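Local structure of CDP-4-keto-6-deoxy-D-glucose-3-dehydrase (Yersinia pseudotuberculosis, 3BB8) at residues E112-A117 with D157-I162; I151-S156 with R393-L398. The protein probably removes the C3 hydroxyl of CDP-4-keto-6-deoxy-D-glucose with the help of pyridoxal 5'-phosphate, in making a sugar for the lipopolysaccharide. The protein carries 1 engineered substitution. All blocks are in the same frame, centred on the assembly; numbering follows the deposited sequence.

Interaction 1 (E112-A117 with D157-I162)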
loop_
_atom_site.group_PDB
_atom_site.type_symbol
_atom_site.label_atom_id
_atom_site.label_comp_id
_atom_site.label_asym_id
_atom_site.label_seq_id
_atom_site.Cartn_x
_atom_site.Cartn_y
_atom_site.Cartn_z
ATOM N N GLU A 112 10.405 -18.365 14.747
ATOM C CA GLU A 112 10.969 -18.675 13.439
ATOM C C GLU A 112 9.938 -19.054 12.400
ATOM O O GLU A 112 8.913 -19.665 12.700
ATOM C CB GLU A 112 12.007 -19.794 13.568
ATOM C CG GLU A 112 13.166 -19.425 14.491
ATOM C CD GLU A 112 14.074 -20.599 14.819
ATOM O OE1 GLU A 112 13.606 -21.758 14.743
ATOM O OE2 GLU A 112 15.251 -20.356 15.175
ATOM N N VAL A 113 10.228 -18.658 11.168
ATOM C CA VAL A 113 9.378 -18.947 10.026
ATOM C C VAL A 113 10.272 -19.665 9.011
ATOM O O VAL A 113 11.315 -19.136 8.611
ATOM C CB VAL A 113 8.841 -17.644 9.388
ATOM C CG1 VAL A 113 7.921 -17.972 8.238
ATOM C CG2 VAL A 113 8.126 -16.806 10.431
ATOM N N ILE A 114 9.880 -20.872 8.619
ATOM C CA ILE A 114 10.648 -21.643 7.646
ATOM C C ILE A 114 10.299 -21.194 6.229
ATOM O O ILE A 114 9.121 -21.039 5.884
ATOM C CB ILE A 114 10.359 -23.153 7.775
ATOM C CG1 ILE A 114 10.951 -23.679 9.085
ATOM C CG2 ILE A 114 10.944 -23.902 6.580
ATOM C CD1 ILE A 114 10.576 -25.120 9.397
ATOM N N THR A 115 11.324 -20.977 5.411
ATOM C CA THR A 115 11.104 -20.539 4.034
ATOM C C THR A 115 12.346 -20.900 3.217
ATOM O O THR A 115 13.242 -21.569 3.725
ATOM C CB THR A 115 10.845 -19.003 3.994
ATOM O OG1 THR A 115 10.461 -18.610 2.674
ATOM C CG2 THR A 115 12.092 -18.234 4.397
ATOM N N VAL A 116 12.408 -20.477 1.960
ATOM C CA VAL A 116 13.580 -20.774 1.137
ATOM C C VAL A 116 14.250 -19.473 0.720
ATOM O O VAL A 116 13.609 -18.421 0.706
ATOM C CB VAL A 116 13.206 -21.599 -0.122
ATOM C CG1 VAL A 116 12.574 -22.919 0.303
ATOM C CG2 VAL A 116 12.256 -20.814 -1.022
ATOM N N ALA A 117 15.543 -19.539 0.408
ATOM C CA ALA A 117 16.295 -18.356 0.003
ATOM C C ALA A 117 16.227 -18.093 -1.509
ATOM O O ALA A 117 16.591 -17.013 -1.986
ATOM C CB ALA A 117 17.739 -18.488 0.453
ATOM N N ASP A 157 11.894 -25.640 18.476
ATOM C CA ASP A 157 10.970 -25.181 19.501
ATOM C C ASP A 157 10.452 -23.773 19.212
ATOM O O ASP A 157 9.416 -23.369 19.740
ATOM C CB ASP A 157 11.664 -25.218 20.865
ATOM C CG ASP A 157 13.024 -24.526 20.848
ATOM O OD1 ASP A 157 13.861 -24.870 19.978
ATOM O OD2 ASP A 157 13.259 -23.645 21.707
ATOM N N LYS A 158 11.168 -23.032 18.372
ATOM C CA LYS A 158 10.775 -21.671 18.031
ATOM C C LYS A 158 10.025 -21.554 16.709
ATOM O O LYS A 158 9.571 -20.473 16.342
ATOM C CB LYS A 158 12.006 -20.771 17.998
ATOM C CG LYS A 158 12.657 -20.604 19.353
ATOM C CD LYS A 158 13.878 -19.712 19.268
ATOM C CE LYS A 158 14.458 -19.430 20.647
ATOM N NZ LYS A 158 15.661 -18.555 20.548
ATOM N N THR A 159 9.885 -22.664 15.995
ATOM C CA THR A 159 9.192 -22.642 14.718
ATOM C C THR A 159 7.695 -22.508 14.931
ATOM O O THR A 159 7.096 -23.302 15.655
ATOM C CB THR A 159 9.461 -23.924 13.911
ATOM O OG1 THR A 159 10.874 -24.130 13.797
ATOM C CG2 THR A 159 8.856 -23.805 12.518
ATOM N N LYS A 160 7.090 -21.511 14.293
ATOM C CA LYS A 160 5.657 -21.291 14.432
ATOM C C LYS A 160 4.931 -21.251 13.103
ATOM O O LYS A 160 3.706 -21.294 13.056
ATOM C CB LYS A 160 5.388 -19.994 15.204
ATOM C CG LYS A 160 5.731 -20.082 16.681
ATOM C CD LYS A 160 4.862 -21.132 17.370
ATOM C CE LYS A 160 5.273 -21.349 18.827
ATOM N NZ LYS A 160 4.447 -22.409 19.486
ATOM N N ALA A 161 5.676 -21.171 12.011
ATOM C CA ALA A 161 5.023 -21.119 10.711
ATOM C C ALA A 161 5.933 -21.395 9.535
ATOM O O ALA A 161 7.158 -21.408 9.648
ATOM C CB ALA A 161 4.356 -19.747 10.524
ATOM N N ILE A 162 5.299 -21.609 8.394
ATOM C CA ILE A 162 6.006 -21.844 7.153
ATOM C C ILE A 162 5.355 -20.945 6.123
ATOM O O ILE A 162 4.134 -20.983 5.949
ATOM C CB ILE A 162 5.872 -23.298 6.677
ATOM C CG1 ILE A 162 6.477 -24.247 7.708
ATOM C CG2 ILE A 162 6.561 -23.459 5.330
ATOM C CD1 ILE A 162 6.376 -25.712 7.318
#

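Interaction 2 (I151-S156 with R393-L398)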
loop_
_atom_site.group_PDB
_atom_site.type_symbol
_atom_site.label_atom_id
_atom_site.label_comp_id
_atom_site.label_asym_id
_atom_site.label_seq_id
_atom_site.Cartn_x
_atom_site.Cartn_y
_atom_site.Cartn_z
ATOM N N ILE A 151 12.545 -29.626 5.172
ATOM C CA ILE A 151 11.727 -28.849 6.097
ATOM C C ILE A 151 11.873 -29.377 7.523
ATOM O O ILE A 151 12.299 -28.661 8.426
ATOM C CB ILE A 151 10.240 -28.927 5.705
ATOM C CG1 ILE A 151 10.041 -28.444 4.263
ATOM C CG2 ILE A 151 9.408 -28.112 6.673
ATOM C CD1 ILE A 151 10.510 -27.039 4.005
ATOM N N GLU A 152 11.509 -30.645 7.694
ATOM C CA GLU A 152 11.563 -31.354 8.968
ATOM C C GLU A 152 12.733 -30.983 9.876
ATOM O O GLU A 152 12.537 -30.615 11.035
ATOM C CB GLU A 152 11.594 -32.859 8.694
ATOM C CG GLU A 152 11.801 -33.742 9.916
ATOM C CD GLU A 152 10.550 -33.894 10.757
ATOM O OE1 GLU A 152 9.551 -34.465 10.259
ATOM O OE2 GLU A 152 10.571 -33.442 11.920
ATOM N N ALA A 153 13.950 -31.084 9.355
ATOM C CA ALA A 153 15.139 -30.787 10.146
ATOM C C ALA A 153 15.298 -29.317 10.509
ATOM O O ALA A 153 16.076 -28.980 11.403
ATOM C CB ALA A 153 16.386 -31.279 9.417
ATOM N N ALA A 154 14.575 -28.439 9.821
ATOM C CA ALA A 154 14.671 -27.009 10.107
ATOM C C ALA A 154 13.706 -26.593 11.219
ATOM O O ALA A 154 13.764 -25.467 11.720
ATOM C CB ALA A 154 14.396 -26.204 8.843
ATOM N N VAL A 155 12.821 -27.506 11.606
ATOM C CA VAL A 155 11.855 -27.224 12.657
ATOM C C VAL A 155 12.497 -27.284 14.038
ATOM O O VAL A 155 13.354 -28.132 14.304
ATOM C CB VAL A 155 10.693 -28.220 12.623
ATOM C CG1 VAL A 155 9.675 -27.859 13.692
ATOM C CG2 VAL A 155 10.054 -28.221 11.247
ATOM N N SER A 156 12.086 -26.369 14.909
ATOM C CA SER A 156 12.601 -26.323 16.270
ATOM C C SER A 156 11.513 -25.836 17.220
ATOM O O SER A 156 10.361 -25.649 16.825
ATOM C CB SER A 156 13.817 -25.395 16.367
ATOM O OG SER A 156 13.446 -24.034 16.265
ATOM N N ARG A 393 18.607 -18.146 10.055
ATOM C CA ARG A 393 19.237 -19.446 10.212
ATOM C C ARG A 393 19.058 -20.225 8.924
ATOM O O ARG A 393 18.059 -20.062 8.221
ATOM C CB ARG A 393 18.613 -20.252 11.355
ATOM C CG ARG A 393 18.855 -19.698 12.739
ATOM C CD ARG A 393 18.697 -20.790 13.806
ATOM N NE ARG A 393 17.413 -21.492 13.744
ATOM C CZ ARG A 393 17.238 -22.707 13.229
ATOM N NH1 ARG A 393 18.268 -23.376 12.717
ATOM N NH2 ARG A 393 16.033 -23.264 13.244
ATOM N N VAL A 394 20.039 -21.066 8.617
ATOM C CA VAL A 394 19.984 -21.905 7.432
ATOM C C VAL A 394 20.368 -23.331 7.826
ATOM O O VAL A 394 21.460 -23.581 8.336
ATOM C CB VAL A 394 20.918 -21.376 6.323
ATOM C CG1 VAL A 394 22.266 -21.043 6.896
ATOM C CG2 VAL A 394 21.056 -22.412 5.218
ATOM N N VAL A 395 19.437 -24.256 7.617
ATOM C CA VAL A 395 19.655 -25.656 7.941
ATOM C C VAL A 395 20.126 -26.404 6.703
ATOM O O VAL A 395 19.413 -26.478 5.708
ATOM C CB VAL A 395 18.364 -26.309 8.453
ATOM C CG1 VAL A 395 18.599 -27.784 8.718
ATOM C CG2 VAL A 395 17.896 -25.603 9.724
ATOM N N GLY A 396 21.327 -26.966 6.777
ATOM C CA GLY A 396 21.875 -27.687 5.642
ATOM C C GLY A 396 22.588 -26.707 4.735
ATOM O O GLY A 396 23.015 -25.648 5.191
ATOM N N GLU A 397 22.725 -27.044 3.459
ATOM C CA GLU A 397 23.387 -26.146 2.521
ATOM C C GLU A 397 22.404 -25.563 1.512
ATOM O O GLU A 397 21.297 -26.077 1.339
ATOM C CB GLU A 397 24.517 -26.871 1.775
ATOM C CG GLU A 397 24.387 -28.384 1.725
ATOM C CD GLU A 397 24.714 -29.035 3.061
ATOM O OE1 GLU A 397 25.809 -28.759 3.604
ATOM O OE2 GLU A 397 23.881 -29.821 3.568
ATOM N N LEU A 398 22.812 -24.481 0.858
ATOM C CA LEU A 398 21.977 -23.835 -0.148
ATOM C C LEU A 398 22.617 -24.018 -1.531
ATOM O O LEU A 398 22.642 -23.093 -2.349
ATOM C CB LEU A 398 21.813 -22.341 0.178
ATOM C CG LEU A 398 21.142 -22.005 1.521
ATOM C CD1 LEU A 398 21.110 -20.503 1.718
ATOM C CD2 LEU A 398 19.731 -22.573 1.558
#

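Interaction 1 (E112-A117 with D157-I162)
Glu112 grips the second strand through its backbone on both sides of Thr159. Its N donates to Lys158 O (2.8 Å), with the donor lying 43° above the carbonyl plane, and its O accepts from Lys160 N at 3.0 Å in a nearly straight bond that lies in the carbonyl plane. This bracketing is the parallel pattern. The Glu112 side chain starts beside its own backbone N and runs on extended, which carries CD across the root of the Lys158 side chain, 3.8 Å from CB. Its carboxylate is held outside the pair, OE1 by Ser156 OG and OE2 by Arg393. The 3.7 Å between Glu112 OE1 and Thr159 OG1 is a contact and not a bond; Thr159 OG1 accepts from Ser156 N instead. At Val113 the register slips by one: Glu112 pairs with Thr159 but Val113 with Ala161, so Lys160 is the extra residue of a beta bulge, and its psi of -12° departs from extended values. Val113 CA approaches Ala161 O to 3.3 Å as a CA-H...O contact, and the same oxygen accepts Ile114 N at 3.0 Å. Ile114 then joins the second strand by its side chain. CD1 reaches back to the Thr159 methyl CG2 (3.8 Å), while CB meets Ile162 CG1 at 4.0 Å, so one isoleucine spans the bulge on the face that carries Glu112 and Thr159. The strand directions differ by 35°, consistent with a twisted parallel pair. Strand 112-115 lies between strand 133-140, to which Val113 and Thr115 bond, and strand 159-165. Ile114 and Ile162 are covered by helix 151-154, whereas Val113 and Thr115 face helix 121-129, giving helices on both faces of this buried part of the sheet.

Interaction 2 (I151-S156 with R393-L398)
Val395 turns its two methyls onto the end of the short, weakly bonded helical turn 151-154, one to each alanine. With CG1 anti to the backbone N (chi1 177°), that branch sits 4.2 Å from Ala153 CB and also lies near the Ala153 carbonyl. CG2 presses on the next residue, 3.5 Å from Ala154 CA and 3.7 Å from Ala154 CB. The two methyls thus rest on successive residues of the helix end. Two residues earlier, the Arg393 chain bends at chi3 (-54°) and brings its guanidinium beside the same turn. NH2 comes edge-on to Ala154 O, but 3.5 Å with no bond in evidence makes this a proximity and not a link; Ser156 OG, at 4.1 Å from NH2, lies obliquely to the group. The stronger polar partner of both Arg393 and Ser156 is Glu112. Strand 393-394 bonds to strand 133-140, and Ala154 packs on Val135 and Val137 of that strand. The helix thus belongs to the connection that leads from strand 133-140, by way of strand 145-146 and across strand 112-115, to strand 159-165, a crossover connection of beta-alpha-beta type, as expected in the aspartate aminotransferase fold.

The two interactions have centres 9 Å apart and serve one mixed sheet. Their segments alternate along the chain, 112-117, 151-156, 157-162 and 393-398, with Ser156 and Asp157 adjacent, so helix 151-154 leads directly into strand 159-165. Glu112 is the polar junction: OE2 forms a 2.8 Å salt bridge with Arg393 NE, and Ser156 is the second partner. Ile114 CD1 adds an apolar contact with Val155 CG2 at 3.6 Å. Strand 393-394, from far along the chain, belongs to the same sheet through strand 133-140, and the salt bridge adds a side-chain connection to strand 112-115. The region packs away from the cofactor, with the Val113 side chain about 14 Å from pyridoxal-5'-phosphate.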